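Local coordinates for nucleoprotein (PDB 6M7D), which coats the viral RNA genome as a helical nucleocapsid, one subunit per six nucleotides, shielding it from nucleases and presenting it as template for transcription and replication, at residues D46-L58 with L158-I170. Numbering follows the deposited sequence.
Sequences DDADKLSIATTFL and LQIYGYPACLGAI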
ATOM      1  N   ASP A  46      -9.696  25.904  17.439  1.00 19.93           N
ATOM      2  CA  ASP A  46      -9.296  25.217  18.695  1.00 19.93           C
ATOM      3  C   ASP A  46      -8.677  23.859  18.353  1.00 19.93           C
ATOM      4  O   ASP A  46      -9.343  23.063  17.666  1.00 19.93           O
ATOM      5  CB  ASP A  46     -10.484  25.077  19.649  1.00 19.93           C
ATOM      6  CG  ASP A  46     -10.089  24.603  21.037  1.00 19.93           C
ATOM      7  OD1 ASP A  46     -10.998  24.402  21.867  1.00 19.93           O
ATOM      8  OD2 ASP A  46      -8.878  24.439  21.276  1.00 19.93           O
ATOM      9  N   ASP A  47      -7.457  23.609  18.840  1.00 18.64           N
ATOM     10  CA  ASP A  47      -6.746  22.329  18.571  1.00 18.64           C
ATOM     11  C   ASP A  47      -7.533  21.162  19.175  1.00 18.64           C
ATOM     12  O   ASP A  47      -7.529  20.077  18.565  1.00 18.64           O
ATOM     13  CB  ASP A  47      -5.284  22.369  19.020  1.00 18.64           C
ATOM     14  CG  ASP A  47      -4.371  23.069  18.027  1.00 18.64           C
ATOM     15  OD1 ASP A  47      -4.880  23.513  16.979  1.00 18.64           O
ATOM     16  OD2 ASP A  47      -3.161  23.160  18.308  1.00 18.64           O
ATOM     17  N   ALA A  48      -8.096  21.360  20.372  1.00 17.84           N
ATOM     18  CA  ALA A  48      -8.888  20.307  21.049  1.00 17.84           C
ATOM     19  C   ALA A  48     -10.131  19.999  20.209  1.00 17.84           C
ATOM     20  O   ALA A  48     -10.448  18.808  20.031  1.00 17.84           O
ATOM     21  CB  ALA A  48      -9.264  20.772  22.434  1.00 17.84           C
ATOM     22  N   ASP A  49     -10.785  21.045  19.696  1.00 18.06           N
ATOM     23  CA  ASP A  49     -11.994  20.887  18.845  1.00 18.06           C
ATOM     24  C   ASP A  49     -11.599  20.155  17.560  1.00 18.06           C
ATOM     25  O   ASP A  49     -12.336  19.241  17.150  1.00 18.06           O
ATOM     26  CB  ASP A  49     -12.620  22.247  18.528  1.00 18.06           C
ATOM     27  CG  ASP A  49     -13.091  23.002  19.760  1.00 18.06           C
ATOM     28  OD1 ASP A  49     -13.552  24.149  19.601  1.00 18.06           O
ATOM     29  OD2 ASP A  49     -12.994  22.434  20.866  1.00 18.06           O
ATOM     30  N   LYS A  50     -10.448  20.521  16.989  1.00 15.90           N
ATOM     31  CA  LYS A  50      -9.950  19.903  15.732  1.00 15.90           C
ATOM     32  C   LYS A  50      -9.694  18.410  15.967  1.00 15.90           C
ATOM     33  O   LYS A  50     -10.069  17.610  15.090  1.00 15.90           O
ATOM     34  CB  LYS A  50      -8.691  20.635  15.257  1.00 15.90           C
ATOM     35  CG  LYS A  50      -8.920  22.071  14.806  1.00 15.90           C
ATOM     36  CD  LYS A  50      -7.659  22.781  14.365  1.00 15.90           C
ATOM     37  CE  LYS A  50      -7.909  24.198  13.899  1.00 15.90           C
ATOM     38  NZ  LYS A  50      -6.652  24.870  13.497  1.00 15.90           N
ATOM     39  N   LEU A  51      -9.113  18.051  17.115  1.00 13.23           N
ATOM     40  CA  LEU A  51      -8.863  16.647  17.417  1.00 13.23           C
ATOM     41  C   LEU A  51     -10.164  15.905  17.692  1.00 13.23           C
ATOM     42  O   LEU A  51     -10.305  14.730  17.336  1.00 13.23           O
ATOM     43  CB  LEU A  51      -7.912  16.514  18.602  1.00 13.23           C
ATOM     44  CG  LEU A  51      -7.356  15.099  18.768  1.00 13.23           C
ATOM     45  CD1 LEU A  51      -6.452  14.750  17.601  1.00 13.23           C
ATOM     46  CD2 LEU A  51      -6.625  14.944  20.083  1.00 13.23           C
ATOM     47  N   SER A  52     -11.130  16.575  18.322  1.00 13.35           N
ATOM     48  CA  SER A  52     -12.437  15.961  18.520  1.00 13.35           C
ATOM     49  C   SER A  52     -13.118  15.693  17.188  1.00 13.35           C
ATOM     50  O   SER A  52     -13.768  14.658  17.008  1.00 13.35           O
ATOM     51  CB  SER A  52     -13.307  16.854  19.396  1.00 13.35           C
ATOM     52  OG  SER A  52     -14.219  16.082  20.152  1.00 13.35           O
ATOM     53  N   ILE A  53     -12.971  16.612  16.236  1.00 11.36           N
ATOM     54  CA  ILE A  53     -13.561  16.420  14.916  1.00 11.36           C
ATOM     55  C   ILE A  53     -12.871  15.279  14.185  1.00 11.36           C
ATOM     56  O   ILE A  53     -13.517  14.484  13.494  1.00 11.36           O
ATOM     57  CB  ILE A  53     -13.494  17.730  14.114  1.00 11.36           C
ATOM     58  CG1 ILE A  53     -14.465  18.753  14.694  1.00 11.36           C
ATOM     59  CG2 ILE A  53     -13.802  17.479  12.662  1.00 11.36           C
ATOM     60  CD1 ILE A  53     -14.305  20.120  14.108  1.00 11.36           C
ATOM     61  N   ALA A  54     -11.549  15.178  14.322  1.00  9.28           N
ATOM     62  CA  ALA A  54     -10.825  14.068  13.713  1.00  9.28           C
ATOM     63  C   ALA A  54     -11.270  12.734  14.294  1.00  9.28           C
ATOM     64  O   ALA A  54     -11.459  11.757  13.560  1.00  9.28           O
ATOM     65  CB  ALA A  54      -9.323  14.260  13.900  1.00  9.28           C
ATOM     66  N   THR A  55     -11.445  12.673  15.613  1.00  9.39           N
ATOM     67  CA  THR A  55     -11.907  11.439  16.233  1.00  9.39           C
ATOM     68  C   THR A  55     -13.345  11.127  15.837  1.00  9.39           C
ATOM     69  O   THR A  55     -13.716   9.959  15.694  1.00  9.39           O
ATOM     70  CB  THR A  55     -11.769  11.535  17.750  1.00  9.39           C
ATOM     71  OG1 THR A  55     -10.399  11.787  18.085  1.00  9.39           O
ATOM     72  CG2 THR A  55     -12.209  10.245  18.411  1.00  9.39           C
ATOM     73  N   THR A  56     -14.164  12.158  15.631  1.00 10.31           N
ATOM     74  CA  THR A  56     -15.530  11.932  15.169  1.00 10.31           C
ATOM     75  C   THR A  56     -15.544  11.378  13.753  1.00 10.31           C
ATOM     76  O   THR A  56     -16.316  10.466  13.446  1.00 10.31           O
ATOM     77  CB  THR A  56     -16.332  13.227  15.241  1.00 10.31           C
ATOM     78  OG1 THR A  56     -15.905  13.990  16.376  1.00 10.31           O
ATOM     79  CG2 THR A  56     -17.805  12.926  15.381  1.00 10.31           C
ATOM     80  N   PHE A  57     -14.699  11.919  12.877  1.00  8.31           N
ATOM     81  CA  PHE A  57     -14.559  11.363  11.536  1.00  8.31           C
ATOM     82  C   PHE A  57     -14.116   9.909  11.592  1.00  8.31           C
ATOM     83  O   PHE A  57     -14.656   9.055  10.878  1.00  8.31           O
ATOM     84  CB  PHE A  57     -13.558  12.183  10.728  1.00  8.31           C
ATOM     85  CG  PHE A  57     -14.053  13.538  10.342  1.00  8.31           C
ATOM     86  CD1 PHE A  57     -13.171  14.502   9.895  1.00  8.31           C
ATOM     87  CD2 PHE A  57     -15.393  13.850  10.417  1.00  8.31           C
ATOM     88  CE1 PHE A  57     -13.618  15.746   9.537  1.00  8.31           C
ATOM     89  CE2 PHE A  57     -15.842  15.094  10.060  1.00  8.31           C
ATOM     90  CZ  PHE A  57     -14.953  16.041   9.621  1.00  8.31           C
ATOM     91  N   LEU A  58     -13.129   9.609  12.435  1.00  8.75           N
ATOM     92  CA  LEU A  58     -12.636   8.241  12.530  1.00  8.75           C
ATOM     93  C   LEU A  58     -13.705   7.301  13.065  1.00  8.75           C
ATOM     94  O   LEU A  58     -13.802   6.150  12.629  1.00  8.75           O
ATOM     95  CB  LEU A  58     -11.393   8.194  13.412  1.00  8.75           C
ATOM     96  CG  LEU A  58     -10.630   6.873  13.361  1.00  8.75           C
ATOM     97  CD1 LEU A  58      -9.879   6.743  12.057  1.00  8.75           C
ATOM     98  CD2 LEU A  58      -9.691   6.770  14.530  1.00  8.75           C
ATOM     99  N   LEU A 158      -1.973  16.380  23.488  1.00 16.17           N
ATOM    100  CA  LEU A 158      -2.299  17.430  22.535  1.00 16.17           C
ATOM    101  C   LEU A 158      -1.797  18.788  22.998  1.00 16.17           C
ATOM    102  O   LEU A 158      -1.480  19.645  22.167  1.00 16.17           O
ATOM    103  CB  LEU A 158      -3.808  17.470  22.310  1.00 16.17           C
ATOM    104  CG  LEU A 158      -4.364  18.624  21.481  1.00 16.17           C
ATOM    105  CD1 LEU A 158      -4.494  18.221  20.028  1.00 16.17           C
ATOM    106  CD2 LEU A 158      -5.697  19.052  22.045  1.00 16.17           C
ATOM    107  N   GLN A 159      -1.725  19.009  24.309  1.00 16.46           N
ATOM    108  CA  GLN A 159      -1.158  20.263  24.787  1.00 16.46           C
ATOM    109  C   GLN A 159       0.365  20.198  24.826  1.00 16.46           C
ATOM    110  O   GLN A 159       1.034  21.235  24.805  1.00 16.46           O
ATOM    111  CB  GLN A 159      -1.728  20.621  26.157  1.00 16.46           C
ATOM    112  CG  GLN A 159      -1.506  19.580  27.229  1.00 16.46           C
ATOM    113  CD  GLN A 159      -0.476  20.011  28.255  1.00 16.46           C
ATOM    114  OE1 GLN A 159      -0.042  21.164  28.270  1.00 16.46           O
ATOM    115  NE2 GLN A 159      -0.082  19.086  29.123  1.00 16.46           N
ATOM    116  N   ILE A 160       0.929  18.992  24.875  1.00 13.55           N
ATOM    117  CA  ILE A 160       2.382  18.843  24.851  1.00 13.55           C
ATOM    118  C   ILE A 160       2.887  18.751  23.420  1.00 13.55           C
ATOM    119  O   ILE A 160       3.671  19.588  22.962  1.00 13.55           O
ATOM    120  CB  ILE A 160       2.811  17.621  25.680  1.00 13.55           C
ATOM    121  CG1 ILE A 160       2.675  17.923  27.169  1.00 13.55           C
ATOM    122  CG2 ILE A 160       4.239  17.233  25.361  1.00 13.55           C
ATOM    123  CD1 ILE A 160       3.075  19.328  27.536  1.00 13.55           C
ATOM    124  N   TYR A 161       2.451  17.731  22.694  1.00 13.50           N
ATOM    125  CA  TYR A 161       2.688  17.644  21.263  1.00 13.50           C
ATOM    126  C   TYR A 161       1.522  18.301  20.548  1.00 13.50           C
ATOM    127  O   TYR A 161       0.366  18.113  20.925  1.00 13.50           O
ATOM    128  CB  TYR A 161       2.833  16.188  20.826  1.00 13.50           C
ATOM    129  CG  TYR A 161       3.777  15.406  21.698  1.00 13.50           C
ATOM    130  CD1 TYR A 161       3.322  14.741  22.822  1.00 13.50           C
ATOM    131  CD2 TYR A 161       5.127  15.345  21.403  1.00 13.50           C
ATOM    132  CE1 TYR A 161       4.185  14.038  23.623  1.00 13.50           C
ATOM    133  CE2 TYR A 161       5.995  14.642  22.197  1.00 13.50           C
ATOM    134  CZ  TYR A 161       5.521  13.991  23.305  1.00 13.50           C
ATOM    135  OH  TYR A 161       6.390  13.284  24.102  1.00 13.50           O
ATOM    136  N   GLY A 162       1.824  19.086  19.531  1.00 12.81           N
ATOM    137  CA  GLY A 162       0.799  19.881  18.891  1.00 12.81           C
ATOM    138  C   GLY A 162      -0.327  19.039  18.328  1.00 12.81           C
ATOM    139  O   GLY A 162      -0.294  17.811  18.297  1.00 12.81           O
ATOM    140  N   TYR A 163      -1.370  19.735  17.896  1.00 12.34           N
ATOM    141  CA  TYR A 163      -2.400  19.077  17.102  1.00 12.34           C
ATOM    142  C   TYR A 163      -1.860  18.520  15.792  1.00 12.34           C
ATOM    143  O   TYR A 163      -2.351  17.463  15.361  1.00 12.34           O
ATOM    144  CB  TYR A 163      -3.557  20.048  16.857  1.00 12.34           C
ATOM    145  CG  TYR A 163      -4.419  19.712  15.670  1.00 12.34           C
ATOM    146  CD1 TYR A 163      -5.292  18.638  15.704  1.00 12.34           C
ATOM    147  CD2 TYR A 163      -4.369  20.478  14.523  1.00 12.34           C
ATOM    148  CE1 TYR A 163      -6.081  18.334  14.623  1.00 12.34           C
ATOM    149  CE2 TYR A 163      -5.151  20.183  13.443  1.00 12.34           C
ATOM    150  CZ  TYR A 163      -6.008  19.113  13.497  1.00 12.34           C
ATOM    151  OH  TYR A 163      -6.788  18.827  12.409  1.00 12.34           O
ATOM    152  N   PRO A 164      -0.900  19.152  15.107  1.00 10.12           N
ATOM    153  CA  PRO A 164      -0.273  18.469  13.968  1.00 10.12           C
ATOM    154  C   PRO A 164       0.264  17.093  14.311  1.00 10.12           C
ATOM    155  O   PRO A 164       0.106  16.171  13.512  1.00 10.12           O
ATOM    156  CB  PRO A 164       0.843  19.437  13.566  1.00 10.12           C
ATOM    157  CG  PRO A 164       0.313  20.748  13.914  1.00 10.12           C
ATOM    158  CD  PRO A 164      -0.491  20.567  15.163  1.00 10.12           C
ATOM    159  N   ALA A 165       0.856  16.916  15.492  1.00  9.44           N
ATOM    160  CA  ALA A 165       1.417  15.619  15.856  1.00  9.44           C
ATOM    161  C   ALA A 165       0.330  14.574  16.066  1.00  9.44           C
ATOM    162  O   ALA A 165       0.459  13.436  15.603  1.00  9.44           O
ATOM    163  CB  ALA A 165       2.275  15.757  17.109  1.00  9.44           C
ATOM    164  N   CYS A 166      -0.758  14.945  16.743  1.00 11.99           N
ATOM    165  CA  CYS A 166      -1.839  13.999  17.000  1.00 11.99           C
ATOM    166  C   CYS A 166      -2.575  13.641  15.714  1.00 11.99           C
ATOM    167  O   CYS A 166      -2.847  12.462  15.435  1.00 11.99           O
ATOM    168  CB  CYS A 166      -2.800  14.596  18.026  1.00 11.99           C
ATOM    169  SG  CYS A 166      -2.253  14.440  19.744  1.00 11.99           S
ATOM    170  N   LEU A 167      -2.919  14.655  14.923  1.00  7.71           N
ATOM    171  CA  LEU A 167      -3.539  14.414  13.630  1.00  7.71           C
ATOM    172  C   LEU A 167      -2.637  13.579  12.736  1.00  7.71           C
ATOM    173  O   LEU A 167      -3.115  12.708  12.003  1.00  7.71           O
ATOM    174  CB  LEU A 167      -3.875  15.745  12.967  1.00  7.71           C
ATOM    175  CG  LEU A 167      -4.647  15.671  11.657  1.00  7.71           C
ATOM    176  CD1 LEU A 167      -6.094  15.315  11.910  1.00  7.71           C
ATOM    177  CD2 LEU A 167      -4.528  16.977  10.920  1.00  7.71           C
ATOM    178  N   GLY A 168      -1.328  13.824  12.784  1.00  6.52           N
ATOM    179  CA  GLY A 168      -0.408  13.016  12.015  1.00  6.52           C
ATOM    180  C   GLY A 168      -0.382  11.576  12.473  1.00  6.52           C
ATOM    181  O   GLY A 168      -0.289  10.667  11.654  1.00  6.52           O
ATOM    182  N   ALA A 169      -0.463  11.348  13.782  1.00  6.32           N
ATOM    183  CA  ALA A 169      -0.577   9.982  14.281  1.00  6.32           C
ATOM    184  C   ALA A 169      -1.779   9.280  13.666  1.00  6.32           C
ATOM    185  O   ALA A 169      -1.654   8.189  13.093  1.00  6.32           O
ATOM    186  CB  ALA A 169      -0.682   9.986  15.803  1.00  6.32           C
ATOM    187  N   ILE A 170      -2.948   9.916  13.744  1.00  5.77           N
ATOM    188  CA  ILE A 170      -4.173   9.286  13.246  1.00  5.77           C
ATOM    189  C   ILE A 170      -4.078   9.024  11.744  1.00  5.77           C
ATOM    190  O   ILE A 170      -4.391   7.928  11.256  1.00  5.77           O
ATOM    191  CB  ILE A 170      -5.395  10.154  13.591  1.00  5.77           C
ATOM    192  CG1 ILE A 170      -5.486  10.365  15.098  1.00  5.77           C
ATOM    193  CG2 ILE A 170      -6.661   9.515  13.079  1.00  5.77           C
ATOM    194  CD1 ILE A 170      -6.595  11.293  15.509  1.00  5.77           C
TER
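One face of the Y163 ring is covered by K50, whose CB lies 3.7 Å from the ring centroid and 22° off the normal, a CH-pi contact. With CG beside its backbone N and the chain extended from there, K50 crosses the phenol at about a right angle, and its CD passes 3.7 Å from Y163 CE2 before NZ heads off from the contact. D47 O and L51 N approach the same ring obliquely. The D47 carboxylate sits against the base of the tyrosine, D47 CG on Y163 CB, its plane turned 36° from the ring.

Beside the ring, L51 divides its branches between the two helices of 158-170. CD2 reaches L158 CD1 at 3.9 Å, the two side chains lying alongside with their tips pointing opposite ways, while CD1 touches C166 CB at 3.7 Å and also I170 CD1. The other L158 methyl, CD2, rests on A48 CA. Further along, A54 CB packs against L167 CD1 at 3.9 Å, and L78 of helix 68-80 touches A54, L58 and I170, extending the apolar layer.

No hydrogen bond crosses the interface. The axes of segments 47-58 and 163-170 point the same way within 7° and come as near as 10.2 Å, a near-parallel packing of two helices through one tyrosine and a row of aliphatic side chains, within what by homology is the globular, helix-rich Ncore of a paramyxovirus nucleoprotein, away from the RNA-binding residues.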